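Local coordinates for beta-methylmalyl-CoA dehydratase (Chloroflexus aurantiacus, PDB 4E3E), which catalyses the reversible dehydration of (2R,3S)-beta-methylmalyl-CoA to mesaconyl-CoA in the glyoxylate assimilation cycle, at residues A221-Q226 and V231-H236. Numbering follows the deposited sequence.
Sequences ATRLYQ and VHFNLH
The CD1-CE1 side of the Phe-233 ring lies over the rim of one face of the Arg-223 guanidinium, with CD1 4.2 Å above its plane. The two planes are 38° apart, so this is a tilted cover rather than a flat stack. CB of His-232 sits over one face of the Phe-233 ring, toward its rim. The ring's CZ also meets Thr-222 obliquely, 3.5 Å from CG2 of Thr-222. The same methyl lies 3.7 Å from CD2 of His-232, again at a slant to the ring. Thr-222 CG2 points to them because it is anti to the backbone N, while OG1 turns back beside that N and hydrogen-bonds to His-218 O. The Arg-223 chain runs extended from CG to NE past Phe-233, with CG 3.7 Å from Phe-233 CE1. All four residues are buried. Ile-247 O takes a hydrogen bond from His-232 ND1. OG1 of Thr-212 of the second subunit hydrogen-bonds to Phe-233 O. Here the last turn of helix 215-224, closed by a Schellman motif at Gln-226, packs on the segment leading to the Asn-234 N-cap of helix 235-238. This short connection between two helices is part of the interface with the second subunit of the homodimer, in a protein of the HotDog clan, with the His-232 side chain about 9 Å from that of Asn-87, probably a substrate-binding residue.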
loop_
_atom_site.group_PDB
_atom_site.type_symbol
_atom_site.label_atom_id
_atom_site.label_comp_id
_atom_site.label_asym_id
_atom_site.label_seq_id
_atom_site.Cartn_x
_atom_site.Cartn_y
_atom_site.Cartn_z
ATOM N N ALA A 221 -1.674 5.656 -5.833
ATOM C CA ALA A 221 -2.760 6.525 -5.409
ATOM C C ALA A 221 -3.816 6.559 -6.510
ATOM O O ALA A 221 -5.011 6.391 -6.238
ATOM C CB ALA A 221 -2.250 7.936 -5.073
ATOM N N THR A 222 -3.369 6.713 -7.751
ATOM C CA THR A 222 -4.302 6.818 -8.895
ATOM C C THR A 222 -5.157 5.540 -9.065
ATOM O O THR A 222 -6.365 5.626 -9.371
ATOM C CB THR A 222 -3.535 7.193 -10.182
ATOM O OG1 THR A 222 -2.702 8.335 -9.902
ATOM C CG2 THR A 222 -4.496 7.540 -11.341
ATOM N N ARG A 223 -4.546 4.366 -8.834
ATOM C CA ARG A 223 -5.280 3.081 -8.857
ATOM C C ARG A 223 -6.236 2.942 -7.687
ATOM O O ARG A 223 -7.328 2.349 -7.826
ATOM C CB ARG A 223 -4.319 1.886 -8.906
ATOM C CG ARG A 223 -3.715 1.657 -10.291
ATOM C CD ARG A 223 -2.522 0.715 -10.232
ATOM N NE ARG A 223 -2.212 0.190 -11.551
ATOM C CZ ARG A 223 -1.005 -0.185 -11.969
ATOM N NH1 ARG A 223 0.055 -0.096 -11.166
ATOM N NH2 ARG A 223 -0.864 -0.649 -13.208
ATOM N N LEU A 224 -5.843 3.481 -6.533
ATOM C CA LEU A 224 -6.723 3.455 -5.354
ATOM C C LEU A 224 -8.023 4.192 -5.697
ATOM O O LEU A 224 -9.117 3.796 -5.264
ATOM C CB LEU A 224 -6.037 4.091 -4.135
ATOM C CG LEU A 224 -6.855 4.142 -2.834
ATOM C CD1 LEU A 224 -7.087 2.737 -2.283
ATOM C CD2 LEU A 224 -6.183 5.017 -1.786
ATOM N N TYR A 225 -7.883 5.254 -6.498
ATOM C CA TYR A 225 -9.012 6.075 -6.931
ATOM C C TYR A 225 -9.760 5.446 -8.110
ATOM O O TYR A 225 -10.815 5.964 -8.520
ATOM C CB TYR A 225 -8.549 7.506 -7.292
ATOM C CG TYR A 225 -7.675 8.142 -6.217
ATOM C CD1 TYR A 225 -7.939 7.924 -4.842
ATOM C CD2 TYR A 225 -6.605 8.951 -6.566
ATOM C CE1 TYR A 225 -7.129 8.483 -3.859
ATOM C CE2 TYR A 225 -5.793 9.532 -5.597
ATOM C CZ TYR A 225 -6.054 9.291 -4.259
ATOM O OH TYR A 225 -5.250 9.857 -3.326
ATOM N N GLN A 226 -9.226 4.336 -8.641
ATOM C CA GLN A 226 -9.774 3.688 -9.854
ATOM C C GLN A 226 -9.913 4.748 -10.981
ATOM O O GLN A 226 -10.898 4.821 -11.725
ATOM C CB GLN A 226 -11.060 2.921 -9.511
ATOM C CG GLN A 226 -10.774 1.658 -8.674
ATOM C CD GLN A 226 -12.025 1.149 -7.993
ATOM O OE1 GLN A 226 -12.742 1.926 -7.378
ATOM N NE2 GLN A 226 -12.315 -0.156 -8.128
ATOM N N VAL A 231 -2.204 9.008 -19.323
ATOM C CA VAL A 231 -0.961 9.770 -19.106
ATOM C C VAL A 231 -0.265 9.413 -17.779
ATOM O O VAL A 231 0.929 9.636 -17.642
ATOM C CB VAL A 231 -1.162 11.317 -19.194
ATOM C CG1 VAL A 231 -1.541 11.740 -20.612
ATOM C CG2 VAL A 231 -2.185 11.811 -18.163
ATOM N N HIS A 232 -1.015 8.897 -16.803
ATOM C CA HIS A 232 -0.428 8.509 -15.519
ATOM C C HIS A 232 0.313 7.185 -15.551
ATOM O O HIS A 232 1.197 6.939 -14.717
ATOM C CB HIS A 232 -1.499 8.444 -14.425
ATOM C CG HIS A 232 -2.395 9.667 -14.366
ATOM N ND1 HIS A 232 -1.924 10.925 -14.515
ATOM C CD2 HIS A 232 -3.778 9.785 -14.128
ATOM C CE1 HIS A 232 -2.948 11.805 -14.414
ATOM N NE2 HIS A 232 -4.082 11.105 -14.157
ATOM N N PHE A 233 -0.037 6.311 -16.495
ATOM C CA PHE A 233 0.335 4.895 -16.383
ATOM C C PHE A 233 1.316 4.358 -17.405
ATOM O O PHE A 233 2.062 3.419 -17.107
ATOM C CB PHE A 233 -0.921 4.019 -16.410
ATOM C CG PHE A 233 -1.817 4.215 -15.220
ATOM C CD1 PHE A 233 -1.484 3.672 -13.989
ATOM C CD2 PHE A 233 -2.989 4.950 -15.334
ATOM C CE1 PHE A 233 -2.311 3.852 -12.884
ATOM C CE2 PHE A 233 -3.827 5.137 -14.240
ATOM C CZ PHE A 233 -3.485 4.587 -13.010
ATOM N N ASN A 234 1.303 4.945 -18.600
ATOM C CA ASN A 234 1.876 4.322 -19.778
ATOM C C ASN A 234 3.154 4.986 -20.240
ATOM O O ASN A 234 3.131 5.957 -21.004
ATOM C CB ASN A 234 0.842 4.306 -20.915
ATOM C CG ASN A 234 1.234 3.383 -22.051
ATOM O OD1 ASN A 234 2.418 3.233 -22.362
ATOM N ND2 ASN A 234 0.236 2.760 -22.684
ATOM N N LEU A 235 4.272 4.431 -19.793
ATOM C CA LEU A 235 5.580 4.948 -20.167
ATOM C C LEU A 235 5.864 4.686 -21.640
ATOM O O LEU A 235 6.482 5.515 -22.301
ATOM C CB LEU A 235 6.685 4.351 -19.287
ATOM C CG LEU A 235 8.122 4.850 -19.532
ATOM C CD1 LEU A 235 8.225 6.366 -19.378
ATOM C CD2 LEU A 235 9.112 4.132 -18.614
ATOM N N HIS A 236 5.415 3.533 -22.140
ATOM C CA HIS A 236 5.588 3.156 -23.544
ATOM C C HIS A 236 5.066 4.250 -24.442
ATOM O O HIS A 236 5.727 4.632 -25.414
ATOM C CB HIS A 236 4.898 1.816 -23.824
ATOM C CG HIS A 236 5.011 1.341 -25.253
ATOM N ND1 HIS A 236 6.175 1.356 -25.938
ATOM C CD2 HIS A 236 4.059 0.798 -26.108
ATOM C CE1 HIS A 236 5.973 0.865 -27.176
ATOM N NE2 HIS A 236 4.677 0.517 -27.275
#